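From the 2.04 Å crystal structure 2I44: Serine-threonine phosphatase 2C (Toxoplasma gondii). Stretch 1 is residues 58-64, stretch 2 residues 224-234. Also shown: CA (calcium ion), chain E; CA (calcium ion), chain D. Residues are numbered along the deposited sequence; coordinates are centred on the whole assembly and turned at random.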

ATOM      1  N   VAL A  58      -2.427  -2.236  -2.681  1.00 14.01           N
ATOM      2  CA  VAL A  58      -1.541  -2.139  -3.829  1.00 12.46           C
ATOM      3  C   VAL A  58      -0.143  -2.434  -3.302  1.00 12.86           C
ATOM      4  O   VAL A  58       0.226  -1.973  -2.219  1.00 11.76           O
ATOM      5  N   PHE A  59       0.642  -3.191  -4.063  1.00 14.33           N
ATOM      6  CA  PHE A  59       1.974  -3.574  -3.598  1.00 12.97           C
ATOM      7  C   PHE A  59       3.087  -3.386  -4.617  1.00 14.69           C
ATOM      8  O   PHE A  59       3.042  -3.956  -5.706  1.00 14.41           O
ATOM      9  N   ASP A  60       4.093  -2.591  -4.259  1.00 14.81           N
ATOM     10  CA  ASP A  60       5.231  -2.354  -5.152  1.00 14.20           C
ATOM     11  C   ASP A  60       6.376  -3.294  -4.776  1.00 13.80           C
ATOM     12  O   ASP A  60       7.106  -3.057  -3.809  1.00 14.66           O
ATOM     13  N   GLY A  61       6.534  -4.365  -5.546  1.00 13.60           N
ATOM     14  CA  GLY A  61       7.600  -5.306  -5.270  1.00 15.66           C
ATOM     15  C   GLY A  61       8.932  -4.850  -5.828  1.00 17.50           C
ATOM     16  O   GLY A  61       8.986  -3.992  -6.714  1.00 18.74           O
ATOM     17  N   THR A  62      10.009  -5.410  -5.293  1.00 16.29           N
ATOM     18  CA  THR A  62      11.357  -5.099  -5.748  1.00 19.40           C
ATOM     19  C   THR A  62      12.243  -6.326  -5.496  1.00 19.51           C
ATOM     20  O   THR A  62      12.037  -7.060  -4.527  1.00 17.71           O
ATOM     21  N   VAL A  63      13.233  -6.517  -6.363  1.00 19.54           N
ATOM     22  CA  VAL A  63      14.142  -7.660  -6.311  1.00 21.22           C
ATOM     23  C   VAL A  63      13.283  -8.888  -6.600  1.00 20.20           C
ATOM     24  O   VAL A  63      13.165  -9.794  -5.777  1.00 21.86           O
ATOM     25  N   GLY A  64      12.685  -8.903  -7.784  1.00 19.86           N
ATOM     26  CA  GLY A  64      11.811  -9.997  -8.163  1.00 20.71           C
ATOM     27  C   GLY A  64      10.397  -9.675  -7.717  1.00 20.34           C
ATOM     28  O   GLY A  64      10.191  -8.751  -6.928  1.00 21.91           O
ATOM     29  N   PRO A 224      24.504  -8.955  -2.338  1.00 20.57           N
ATOM     30  CA  PRO A 224      23.649  -8.468  -1.251  1.00 20.58           C
ATOM     31  C   PRO A 224      22.816  -7.303  -1.792  1.00 18.94           C
ATOM     32  O   PRO A 224      23.291  -6.543  -2.640  1.00 18.20           O
HETATM   33  N   MSE A 225      21.583  -7.166  -1.318  1.00 18.14           N
HETATM   34  CA  MSE A 225      20.723  -6.097  -1.810  1.00 18.59           C
HETATM   35  C   MSE A 225      20.421  -5.003  -0.799  1.00 17.44           C
HETATM   36  O   MSE A 225      20.573  -5.189   0.410  1.00 14.34           O
ATOM     37  N   GLN A 226      19.979  -3.865  -1.331  1.00 17.28           N
ATOM     38  CA  GLN A 226      19.634  -2.677  -0.556  1.00 18.12           C
ATOM     39  C   GLN A 226      18.251  -2.174  -0.962  1.00 17.49           C
ATOM     40  O   GLN A 226      17.756  -2.494  -2.034  1.00 16.74           O
ATOM     41  N   LEU A 227      17.639  -1.373  -0.101  1.00 17.21           N
ATOM     42  CA  LEU A 227      16.322  -0.818  -0.381  1.00 17.38           C
ATOM     43  C   LEU A 227      16.334   0.667  -0.067  1.00 16.39           C
ATOM     44  O   LEU A 227      17.119   1.132   0.760  1.00 15.43           O
ATOM     45  N   GLN A 228      15.468   1.418  -0.733  1.00 17.47           N
ATOM     46  CA  GLN A 228      15.400   2.846  -0.486  1.00 18.67           C
ATOM     47  C   GLN A 228      14.229   3.238   0.410  1.00 17.92           C
ATOM     48  O   GLN A 228      13.880   4.406   0.519  1.00 17.96           O
ATOM     49  N   TYR A 229      13.618   2.239   1.038  1.00 17.74           N
ATOM     50  CA  TYR A 229      12.551   2.472   2.002  1.00 18.09           C
ATOM     51  C   TYR A 229      12.878   1.586   3.206  1.00 17.76           C
ATOM     52  O   TYR A 229      13.452   0.500   3.056  1.00 17.02           O
ATOM     53  N   SER A 230      12.525   2.059   4.396  1.00 15.81           N
ATOM     54  CA  SER A 230      12.852   1.364   5.642  1.00 15.54           C
ATOM     55  C   SER A 230      11.837   0.410   6.282  1.00 15.71           C
ATOM     56  O   SER A 230      12.099  -0.152   7.353  1.00 13.52           O
ATOM     57  N   ARG A 231      10.677   0.249   5.653  1.00 14.32           N
ATOM     58  CA  ARG A 231       9.655  -0.663   6.158  1.00 14.81           C
ATOM     59  C   ARG A 231       9.072  -1.382   4.954  1.00 13.52           C
ATOM     60  O   ARG A 231       8.893  -0.780   3.894  1.00 13.26           O
ATOM     61  N   ALA A 232       8.793  -2.671   5.108  1.00 13.74           N
ATOM     62  CA  ALA A 232       8.265  -3.442   3.996  1.00 13.67           C
ATOM     63  C   ALA A 232       7.953  -4.888   4.333  1.00 14.12           C
ATOM     64  O   ALA A 232       8.310  -5.396   5.404  1.00 12.29           O
ATOM     65  N   PHE A 233       7.262  -5.538   3.405  1.00 10.81           N
ATOM     66  CA  PHE A 233       6.952  -6.951   3.537  1.00 13.86           C
ATOM     67  C   PHE A 233       8.167  -7.649   2.925  1.00 13.58           C
ATOM     68  O   PHE A 233       8.746  -7.154   1.962  1.00 13.23           O
ATOM     69  N   GLY A 234       8.559  -8.792   3.474  1.00 15.15           N
ATOM     70  CA  GLY A 234       9.690  -9.501   2.907  1.00 13.15           C
ATOM     71  C   GLY A 234      11.041  -8.969   3.347  1.00 12.66           C
ATOM     72  O   GLY A 234      11.215  -8.604   4.505  1.00 13.03           O
TER

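Packing of a loop that ends in a short strand (residues 224-234) against the metal-binding strand 58-62 and the turn that follows it; the residues that touch across the two stretches lie at least 162 positions apart in the chain. The contact is modest, burying 252 Å² summed over both sides, and no direct hydrogen bond crosses it; side chains and one water do the joining. Pro224 opens the stretch out of reach of the first. Met225, modelled as selenomethionine, starts the packing: its CA-to-CB bond points toward stretch 1, but with chi1 and chi2 both m the end of the chain leads away, so the approach is made by the near part of the side chain, CG of Met225 lying 4.2 Å from CG1 of Val63. The CA-to-CB bond of Val63 also points toward the other stretch, with chi1 t, from a backbone of positive phi just beyond the strand. Gln226 turns its CA-to-CB bond away and makes no contact. Leu227 sets out sideways, yet its m,t rotamer brings the end nearer, and CD2 of Leu227 comes to 3.7 Å from CG2 of Thr62, an ordinary distance between methyl groups. Gln228 is again out of reach, its NE2 satisfied elsewhere in the structure.

Tyr229, chi1 p, is the buried residue that reaches deepest toward the strand. Its CA-to-CB bond points toward stretch 1 and the ring carries the hydroxyl up to the methyl of Thr62, with the carbonyl of Asp60 farther off. OH of Tyr229 lies only 2.9 Å from CG2 of Thr62, a tight contact with a methyl carbon and not a polar one; chi1 of Thr62 is t, and its CA-to-CB bond points toward stretch 2, so that this methyl meets both Leu227 and Tyr229. The backbone carbonyl of Asp60 is too far for a direct bond, O of Asp60 to OH of Tyr229 being 4.0 Å, and water 1 fills the gap: it donates to O of Asp60 at 2.8 Å and hydrogen-bonds OH of Tyr229 at 2.7 Å.

The Asp60 side chain, chi1 t, leaves sideways and is committed to metal. OD1 of Asp60 binds the chain E calcium at 2.2 Å, joined by O of Gly61, also 2.2 Å from that ion, while OD2 of Asp60 binds the chain D calcium at 2.2 Å. Water 3 bridges the two ions, its O 2.1 Å from each CA. The 3.1 Å between OD1 of Asp60 and O of Gly61 therefore reflects shared coordination, not a hydrogen bond.

Ser230, Arg231 and Ala232 stay out of reach, the polar ends of the first two engaged elsewhere in the structure. Contact resumes at Phe233, where the short strand begins: its CA-to-CB bond points toward stretch 1 (chi1 m, -83°), and that of Phe59 (chi1 m) points toward stretch 2. CE2 of Phe233 and CE1 of Phe59 are 4.5 Å apart, a loose apolar contact between buried rings. Gly234 closes the stretch with positive phi, where a CB would jam against the carbonyl O of Phe233.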

ATOM      1  CB  VAL A  58      -1.596  -0.728  -4.461  1.00 13.28           C
ATOM      2  CG1 VAL A  58      -0.548  -0.604  -5.562  1.00 12.48           C
ATOM      3  CG2 VAL A  58      -2.984  -0.470  -5.029  1.00 10.35           C
ATOM      4  CB  PHE A  59       1.930  -5.043  -3.158  1.00 14.92           C
ATOM      5  CG  PHE A  59       0.724  -5.388  -2.330  1.00 16.56           C
ATOM      6  CD1 PHE A  59       0.695  -5.101  -0.968  1.00 16.94           C
ATOM      7  CD2 PHE A  59      -0.402  -5.957  -2.923  1.00 15.51           C
ATOM      8  CE1 PHE A  59      -0.438  -5.372  -0.208  1.00 17.35           C
ATOM      9  CE2 PHE A  59      -1.541  -6.233  -2.171  1.00 17.53           C
ATOM     10  CZ  PHE A  59      -1.558  -5.938  -0.809  1.00 18.65           C
ATOM     11  CB  ASP A  60       5.705  -0.892  -5.054  1.00 14.88           C
ATOM     12  CG  ASP A  60       6.773  -0.536  -6.095  1.00 14.05           C
ATOM     13  OD1 ASP A  60       7.280  -1.447  -6.785  1.00 13.24           O
ATOM     14  OD2 ASP A  60       7.109   0.669  -6.214  1.00 15.33           O
ATOM     15  CB  THR A  62      11.934  -3.866  -5.021  1.00 20.56           C
ATOM     16  OG1 THR A  62      13.270  -3.623  -5.474  1.00 25.78           O
ATOM     17  CG2 THR A  62      11.956  -4.090  -3.533  1.00 22.59           C
ATOM     18  CB  VAL A  63      14.826  -7.827  -4.926  1.00 21.32           C
ATOM     19  CG1 VAL A  63      15.903  -8.893  -5.018  1.00 20.44           C
ATOM     20  CG2 VAL A  63      15.432  -6.502  -4.465  1.00 22.10           C
ATOM     21  CB  PRO A 224      24.660  -8.031  -0.188  1.00 20.29           C
ATOM     22  CG  PRO A 224      25.822  -7.568  -1.014  1.00 19.67           C
ATOM     23  CD  PRO A 224      25.921  -8.662  -2.058  1.00 20.96           C
HETATM   24  CB  MSE A 225      19.413  -6.684  -2.338  1.00 22.87           C
HETATM   25  CG  MSE A 225      19.587  -7.661  -3.500  1.00 31.04           C
HETATM   26 SE   MSE A 225      20.216  -6.790  -5.133  1.00 41.45          SE
HETATM   27  CE  MSE A 225      22.028  -7.433  -5.152  1.00 37.22           C
ATOM     28  CB  GLN A 226      20.641  -1.564  -0.831  1.00 19.69           C
ATOM     29  CG  GLN A 226      22.064  -1.879  -0.438  1.00 22.49           C
ATOM     30  CD  GLN A 226      23.066  -0.980  -1.142  1.00 23.57           C
ATOM     31  OE1 GLN A 226      23.239  -1.059  -2.367  1.00 22.51           O
ATOM     32  NE2 GLN A 226      23.730  -0.121  -0.377  1.00 19.16           N
ATOM     33  CB  LEU A 227      15.255  -1.514   0.469  1.00 16.10           C
ATOM     34  CG  LEU A 227      15.113  -3.025   0.280  1.00 15.96           C
ATOM     35  CD1 LEU A 227      14.025  -3.553   1.200  1.00 17.09           C
ATOM     36  CD2 LEU A 227      14.768  -3.323  -1.177  1.00 15.07           C
ATOM     37  CB  GLN A 228      15.392   3.607  -1.812  1.00 20.68           C
ATOM     38  CG  GLN A 228      16.760   3.568  -2.470  1.00 24.72           C
ATOM     39  CD  GLN A 228      16.787   4.200  -3.844  1.00 27.02           C
ATOM     40  OE1 GLN A 228      16.028   3.814  -4.735  1.00 28.38           O
ATOM     41  NE2 GLN A 228      17.670   5.175  -4.027  1.00 28.72           N
ATOM     42  CB  TYR A 229      11.157   2.193   1.415  1.00 17.66           C
ATOM     43  CG  TYR A 229      10.991   0.932   0.611  1.00 18.53           C
ATOM     44  CD1 TYR A 229      10.570  -0.251   1.213  1.00 22.60           C
ATOM     45  CD2 TYR A 229      11.210   0.928  -0.765  1.00 18.57           C
ATOM     46  CE1 TYR A 229      10.365  -1.408   0.459  1.00 22.00           C
ATOM     47  CE2 TYR A 229      11.010  -0.221  -1.523  1.00 19.90           C
ATOM     48  CZ  TYR A 229      10.587  -1.383  -0.904  1.00 20.90           C
ATOM     49  OH  TYR A 229      10.372  -2.521  -1.639  1.00 21.90           O
ATOM     50  CB  SER A 230      13.277   2.411   6.666  1.00 17.21           C
ATOM     51  OG  SER A 230      12.434   3.538   6.568  1.00 15.95           O
ATOM     52  CB  ARG A 231       8.565   0.099   6.925  1.00 13.44           C
ATOM     53  CG  ARG A 231       9.110   0.913   8.090  1.00 13.81           C
ATOM     54  CD  ARG A 231       8.023   1.295   9.075  1.00 14.73           C
ATOM     55  NE  ARG A 231       8.469   2.317  10.016  1.00 15.98           N
ATOM     56  CZ  ARG A 231       7.724   2.794  11.009  1.00 18.32           C
ATOM     57  NH1 ARG A 231       6.492   2.329  11.195  1.00 16.65           N
ATOM     58  NH2 ARG A 231       8.202   3.753  11.799  1.00 13.76           N
ATOM     59  CB  ALA A 232       9.266  -3.412   2.850  1.00 17.25           C
ATOM     60  CB  PHE A 233       5.729  -7.331   2.709  1.00 13.73           C
ATOM     61  CG  PHE A 233       4.418  -7.043   3.373  1.00 14.33           C
ATOM     62  CD1 PHE A 233       4.108  -7.609   4.603  1.00 12.10           C
ATOM     63  CD2 PHE A 233       3.466  -6.252   2.738  1.00 15.31           C
ATOM     64  CE1 PHE A 233       2.875  -7.400   5.192  1.00 12.80           C
ATOM     65  CE2 PHE A 233       2.219  -6.033   3.320  1.00 15.54           C
ATOM     66  CZ  PHE A 233       1.922  -6.610   4.551  1.00 16.62           C
TER
HETATM   67 CA    CA E 402       9.044  -2.148  -7.911  1.00 24.59          CA
HETATM   68 CA    CA D 401       8.135   1.264  -8.098  1.00 26.90          CA
HETATM   69  O   HOH W   1       9.395  -1.451  -3.972  1.00 16.65           O
HETATM   70  O   HOH W   2       6.053   0.835  -9.030  1.00 15.94           O
HETATM   71  O   HOH W   3       9.063  -0.378  -9.019  1.00 18.46           O
HETATM   72  O   HOH W   4       9.574   1.657  -6.870  1.00 28.30           O
HETATM   73  O   HOH W   5      10.498  -0.967  -6.535  1.00 22.64           O
HETATM   74  O   HOH W   6      10.322  -3.381  -9.328  1.00 18.60           O